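Local coordinates for protein caspase-3 (Porites astreoides, PDB 6WI4) that probably cleaves protein substrates after aspartate as a cysteine protease of the caspase family, in the apoptotic pathway of a reef-building coral, at residues 1-13 against 221-233. Residues are numbered along the deposited sequence; the frame is centred on the assembly and turned at random.
Sequences DTIYKMNKSTRGI and MLRKELYFFPENV
Tyr4 lies against residues 222-226, its ring laid across Lys224. CB sits near the carbonyl oxygen of Glu225; CG leaves it anti to the carbonyl carbon (chi1 -73°), which puts the ring there. Lys224 CB stands over the centre of one face in a CH-pi contact, 3.8 Å from the ring centroid, while CD1 meets Lys224 CD. At the CD2-CE2 edge, CD2 touches Leu226 CB and CE2 approaches the carbonyl oxygen of Lys224. At the tip, Tyr4 OH accepts a nearly straight hydrogen bond from Arg223 N (171°). The same hydroxyl is also hydrogen-bonded to Asp146, whose carboxylate forms a salt bridge with Arg223. A phenylalanine here would probably keep the ring packing but leave Arg223 N without its acceptor and Asp146 without one of its partners.

The backbones meet in a single beta bridge of Ile3 with Glu225: Glu225 N donates to Thr2 O (2.9 Å) and Tyr4 N to Glu225 O (3.1 Å). From the bridged residue, Ile3 CD1 reaches Tyr227 CE2 (3.8 Å). Further along, Met6, its chain curled rather than extended, brings CE to Phe228 CD1 (3.9 Å), and its CB packs on Pro230 CD. Arg11 NH1 donates to Phe228 O in both the guanidinium and carbonyl planes (3.0 Å); NH2 grips Lys8 O, and a water joins NE to the same Phe228 oxygen. The pairing thus joins the chain's two terminal segments beside the central sheet of the caspase fold, before its strand 13-18 and after strand 217-220, the outermost of that sheet on its side within this chain.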
loop_
_atom_site.group_PDB
_atom_site.type_symbol
_atom_site.label_atom_id
_atom_site.label_comp_id
_atom_site.label_asym_id
_atom_site.label_seq_id
_atom_site.Cartn_x
_atom_site.Cartn_y
_atom_site.Cartn_z
ATOM N N ASP A 1 -20.493 16.561 -5.964
ATOM C CA ASP A 1 -20.858 15.188 -6.287
ATOM C C ASP A 1 -20.405 14.260 -5.158
ATOM O O ASP A 1 -19.737 14.686 -4.210
ATOM C CB ASP A 1 -20.246 14.768 -7.629
ATOM C CG ASP A 1 -21.071 13.712 -8.353
ATOM O OD1 ASP A 1 -21.181 12.575 -7.841
ATOM O OD2 ASP A 1 -21.607 14.018 -9.440
ATOM N N THR A 2 -20.793 12.995 -5.251
ATOM C CA THR A 2 -20.450 12.008 -4.240
ATOM C C THR A 2 -19.527 10.913 -4.757
ATOM O O THR A 2 -19.221 9.986 -4.003
ATOM C CB THR A 2 -21.718 11.368 -3.667
ATOM O OG1 THR A 2 -22.455 10.748 -4.729
ATOM C CG2 THR A 2 -22.588 12.419 -2.975
ATOM N N ILE A 3 -19.077 10.994 -6.010
ATOM C CA ILE A 3 -18.169 10.010 -6.599
ATOM C C ILE A 3 -17.015 10.751 -7.260
ATOM O O ILE A 3 -17.238 11.716 -8.001
ATOM C CB ILE A 3 -18.896 9.122 -7.627
ATOM C CG1 ILE A 3 -20.002 8.317 -6.942
ATOM C CG2 ILE A 3 -17.909 8.208 -8.334
ATOM C CD1 ILE A 3 -20.807 7.442 -7.883
ATOM N N TYR A 4 -15.782 10.293 -7.020
ATOM C CA TYR A 4 -14.629 10.917 -7.663
ATOM C C TYR A 4 -14.667 10.712 -9.173
ATOM O O TYR A 4 -15.052 9.648 -9.661
ATOM C CB TYR A 4 -13.323 10.330 -7.128
ATOM C CG TYR A 4 -12.961 10.770 -5.732
ATOM C CD1 TYR A 4 -12.547 12.070 -5.478
ATOM C CD2 TYR A 4 -13.017 9.870 -4.668
ATOM C CE1 TYR A 4 -12.213 12.476 -4.195
ATOM C CE2 TYR A 4 -12.669 10.267 -3.384
ATOM C CZ TYR A 4 -12.284 11.556 -3.155
ATOM O OH TYR A 4 -11.941 11.946 -1.872
ATOM N N LYS A 5 -14.229 11.731 -9.910
ATOM C CA LYS A 5 -14.040 11.582 -11.348
ATOM C C LYS A 5 -12.944 10.564 -11.630
ATOM O O LYS A 5 -11.836 10.669 -11.103
ATOM C CB LYS A 5 -13.679 12.929 -11.974
ATOM N N MET A 6 -13.257 9.572 -12.464
ATOM C CA MET A 6 -12.300 8.540 -12.856
ATOM C C MET A 6 -12.652 8.144 -14.291
ATOM O O MET A 6 -13.347 7.157 -14.537
ATOM C CB MET A 6 -12.331 7.328 -11.926
ATOM C CG MET A 6 -11.838 7.592 -10.508
ATOM S SD MET A 6 -10.052 7.793 -10.409
ATOM C CE MET A 6 -9.540 6.086 -10.435
ATOM N N ASN A 7 -12.178 8.942 -15.249
ATOM C CA ASN A 7 -12.499 8.667 -16.644
ATOM C C ASN A 7 -11.347 8.830 -17.632
ATOM O O ASN A 7 -11.561 8.592 -18.824
ATOM C CB ASN A 7 -13.683 9.543 -17.104
ATOM C CG ASN A 7 -13.407 11.033 -16.992
ATOM O OD1 ASN A 7 -12.273 11.485 -17.085
ATOM N ND2 ASN A 7 -14.465 11.808 -16.816
ATOM N N LYS A 8 -10.149 9.209 -17.199
ATOM C CA LYS A 8 -9.050 9.360 -18.147
ATOM C C LYS A 8 -8.544 7.993 -18.601
ATOM O O LYS A 8 -8.554 7.023 -17.841
ATOM C CB LYS A 8 -7.911 10.170 -17.524
ATOM C CG LYS A 8 -8.249 11.624 -17.198
ATOM C CD LYS A 8 -8.841 12.345 -18.400
ATOM C CE LYS A 8 -8.966 13.846 -18.151
ATOM N NZ LYS A 8 -7.652 14.547 -18.200
ATOM N N SER A 9 -8.092 7.923 -19.864
ATOM C CA SER A 9 -7.613 6.659 -20.422
ATOM C C SER A 9 -6.463 6.092 -19.600
ATOM O O SER A 9 -6.377 4.875 -19.387
ATOM C CB SER A 9 -7.167 6.860 -21.870
ATOM O OG SER A 9 -8.178 7.490 -22.634
ATOM N N THR A 10 -5.552 6.955 -19.179
ATOM C CA THR A 10 -4.570 6.653 -18.145
ATOM C C THR A 10 -5.003 7.411 -16.895
ATOM O O THR A 10 -4.997 8.645 -16.883
ATOM C CB THR A 10 -3.170 7.059 -18.586
ATOM O OG1 THR A 10 -2.789 6.278 -19.723
ATOM C CG2 THR A 10 -2.176 6.835 -17.457
ATOM N N ARG A 11 -5.388 6.671 -15.846
ATOM C CA ARG A 11 -5.968 7.306 -14.662
ATOM C C ARG A 11 -4.942 8.104 -13.875
ATOM O O ARG A 11 -5.294 9.081 -13.204
ATOM C CB ARG A 11 -6.583 6.250 -13.748
ATOM C CG ARG A 11 -7.702 5.442 -14.355
ATOM C CD ARG A 11 -9.019 6.225 -14.388
ATOM N NE ARG A 11 -10.131 5.285 -14.449
ATOM C CZ ARG A 11 -10.819 4.992 -15.547
ATOM N NH1 ARG A 11 -11.799 4.101 -15.493
ATOM N NH2 ARG A 11 -10.547 5.603 -16.693
ATOM N N GLY A 12 -3.685 7.704 -13.934
ATOM C CA GLY A 12 -2.659 8.317 -13.124
ATOM C C GLY A 12 -1.465 7.393 -13.048
ATOM O O GLY A 12 -1.425 6.348 -13.696
ATOM N N ILE A 13 -0.501 7.806 -12.252
ATOM C CA ILE A 13 0.706 7.020 -12.023
ATOM C C ILE A 13 0.491 6.159 -10.792
ATOM O O ILE A 13 -0.125 6.597 -9.808
ATOM C CB ILE A 13 1.930 7.934 -11.857
ATOM C CG1 ILE A 13 2.141 8.768 -13.127
ATOM C CG2 ILE A 13 3.189 7.121 -11.533
ATOM C CD1 ILE A 13 3.054 9.945 -12.920
ATOM N N MET A 221 -9.257 9.749 4.511
ATOM C CA MET A 221 -9.647 11.148 4.415
ATOM C C MET A 221 -10.421 11.408 3.124
ATOM O O MET A 221 -10.486 12.550 2.656
ATOM C CB MET A 221 -8.416 12.057 4.501
ATOM C CG MET A 221 -7.795 12.123 5.901
ATOM S SD MET A 221 -6.974 10.577 6.366
ATOM C CE MET A 221 -5.768 11.175 7.553
ATOM N N LEU A 222 -11.032 10.372 2.555
ATOM C CA LEU A 222 -11.823 10.553 1.341
ATOM C C LEU A 222 -13.101 11.338 1.632
ATOM O O LEU A 222 -13.676 11.260 2.722
ATOM C CB LEU A 222 -12.167 9.199 0.729
ATOM C CG LEU A 222 -10.978 8.314 0.335
ATOM C CD1 LEU A 222 -11.511 7.011 -0.242
ATOM C CD2 LEU A 222 -10.068 9.013 -0.658
ATOM N N ARG A 223 -13.526 12.121 0.640
ATOM C CA ARG A 223 -14.751 12.915 0.704
ATOM C C ARG A 223 -15.834 12.409 -0.234
ATOM O O ARG A 223 -16.960 12.934 -0.203
ATOM C CB ARG A 223 -14.447 14.376 0.349
ATOM C CG ARG A 223 -13.472 15.073 1.254
ATOM C CD ARG A 223 -13.173 16.473 0.689
ATOM N NE ARG A 223 -12.601 16.373 -0.647
ATOM C CZ ARG A 223 -13.141 16.851 -1.765
ATOM N NH1 ARG A 223 -12.510 16.658 -2.918
ATOM N NH2 ARG A 223 -14.294 17.510 -1.754
ATOM N N LYS A 224 -15.509 11.448 -1.096
ATOM C CA LYS A 224 -16.431 10.841 -2.039
ATOM C C LYS A 224 -16.147 9.348 -2.077
ATOM O O LYS A 224 -15.111 8.888 -1.591
ATOM C CB LYS A 224 -16.274 11.450 -3.442
ATOM C CG LYS A 224 -16.370 12.966 -3.490
ATOM C CD LYS A 224 -16.113 13.490 -4.900
ATOM C CE LYS A 224 -16.114 15.001 -4.923
ATOM N NZ LYS A 224 -15.730 15.523 -6.270
ATOM N N GLU A 225 -17.065 8.590 -2.680
ATOM C CA GLU A 225 -16.777 7.197 -3.000
ATOM C C GLU A 225 -15.773 7.133 -4.145
ATOM O O GLU A 225 -15.828 7.929 -5.091
ATOM C CB GLU A 225 -18.056 6.446 -3.372
ATOM C CG GLU A 225 -18.787 5.854 -2.181
ATOM C CD GLU A 225 -19.612 6.880 -1.445
ATOM O OE1 GLU A 225 -20.636 7.323 -2.006
ATOM O OE2 GLU A 225 -19.234 7.247 -0.310
ATOM N N LEU A 226 -14.842 6.194 -4.051
ATOM C CA LEU A 226 -13.841 5.976 -5.091
ATOM C C LEU A 226 -14.222 4.694 -5.822
ATOM O O LEU A 226 -13.973 3.593 -5.334
ATOM C CB LEU A 226 -12.436 5.891 -4.502
ATOM C CG LEU A 226 -11.227 6.100 -5.422
ATOM C CD1 LEU A 226 -9.953 6.142 -4.589
ATOM C CD2 LEU A 226 -11.123 5.039 -6.493
ATOM N N TYR A 227 -14.826 4.851 -6.993
ATOM C CA TYR A 227 -15.059 3.755 -7.920
ATOM C C TYR A 227 -14.014 3.817 -9.023
ATOM O O TYR A 227 -13.826 4.870 -9.640
ATOM C CB TYR A 227 -16.451 3.847 -8.543
ATOM C CG TYR A 227 -17.612 3.584 -7.614
ATOM C CD1 TYR A 227 -18.053 2.287 -7.376
ATOM C CD2 TYR A 227 -18.289 4.629 -7.014
ATOM C CE1 TYR A 227 -19.131 2.042 -6.548
ATOM C CE2 TYR A 227 -19.371 4.392 -6.185
ATOM C CZ TYR A 227 -19.781 3.098 -5.957
ATOM O OH TYR A 227 -20.853 2.850 -5.127
ATOM N N PHE A 228 -13.341 2.692 -9.271
ATOM C CA PHE A 228 -12.352 2.664 -10.343
ATOM C C PHE A 228 -12.998 2.685 -11.725
ATOM O O PHE A 228 -12.346 3.101 -12.688
ATOM C CB PHE A 228 -11.432 1.447 -10.174
ATOM C CG PHE A 228 -10.455 1.601 -9.045
ATOM C CD1 PHE A 228 -9.347 2.411 -9.181
ATOM C CD2 PHE A 228 -10.675 0.970 -7.834
ATOM C CE1 PHE A 228 -8.452 2.575 -8.139
ATOM C CE2 PHE A 228 -9.788 1.130 -6.783
ATOM C CZ PHE A 228 -8.681 1.926 -6.927
ATOM N N PHE A 229 -14.265 2.292 -11.838
ATOM C CA PHE A 229 -14.985 2.289 -13.114
ATOM C C PHE A 229 -16.387 2.815 -12.867
ATOM O O PHE A 229 -17.368 2.065 -12.881
ATOM C CB PHE A 229 -14.995 0.888 -13.722
ATOM C CG PHE A 229 -13.615 0.363 -13.995
ATOM C CD1 PHE A 229 -12.954 0.708 -15.163
ATOM C CD2 PHE A 229 -12.964 -0.435 -13.067
ATOM C CE1 PHE A 229 -11.670 0.246 -15.417
ATOM C CE2 PHE A 229 -11.666 -0.903 -13.313
ATOM C CZ PHE A 229 -11.025 -0.559 -14.488
ATOM N N PRO A 230 -16.515 4.118 -12.626
ATOM C CA PRO A 230 -17.818 4.662 -12.219
ATOM C C PRO A 230 -18.878 4.536 -13.290
ATOM O O PRO A 230 -20.069 4.643 -12.975
ATOM C CB PRO A 230 -17.509 6.131 -11.891
ATOM C CG PRO A 230 -16.215 6.428 -12.549
ATOM C CD PRO A 230 -15.460 5.149 -12.675
ATOM N N GLU A 231 -18.489 4.268 -14.539
ATOM C CA GLU A 231 -19.469 4.082 -15.601
ATOM C C GLU A 231 -20.367 2.876 -15.357
ATOM O O GLU A 231 -21.452 2.797 -15.943
ATOM C CB GLU A 231 -18.754 3.942 -16.946
ATOM C CG GLU A 231 -17.860 2.714 -17.047
ATOM C CD GLU A 231 -16.406 3.014 -16.731
ATOM O OE1 GLU A 231 -15.528 2.397 -17.376
ATOM O OE2 GLU A 231 -16.146 3.860 -15.841
ATOM N N ASN A 232 -19.952 1.946 -14.494
ATOM C CA ASN A 232 -20.725 0.748 -14.208
ATOM C C ASN A 232 -21.733 0.943 -13.086
ATOM O O ASN A 232 -22.547 0.046 -12.844
ATOM C CB ASN A 232 -19.788 -0.407 -13.847
ATOM C CG ASN A 232 -18.917 -0.829 -15.012
ATOM O OD1 ASN A 232 -19.375 -0.872 -16.150
ATOM N ND2 ASN A 232 -17.655 -1.138 -14.733
ATOM N N VAL A 233 -21.697 2.076 -12.402
ATOM C CA VAL A 233 -22.627 2.345 -11.319
ATOM C C VAL A 233 -23.386 3.636 -11.610
ATOM O O VAL A 233 -24.451 3.877 -11.048
ATOM C CB VAL A 233 -21.895 2.414 -9.964
ATOM C CG1 VAL A 233 -21.210 1.090 -9.669
ATOM C CG2 VAL A 233 -20.890 3.559 -9.950
HETATM O O HOH W 1 -19.696 10.201 -1.109
HETATM O O HOH W 2 -14.683 7.269 -8.481
HETATM O O HOH W 3 -14.132 14.317 -8.466
HETATM O O HOH W 4 -14.960 6.014 -16.425
HETATM O O HOH W 5 -9.581 3.233 -12.571
HETATM O O HOH W 6 -12.956 2.946 -17.930
#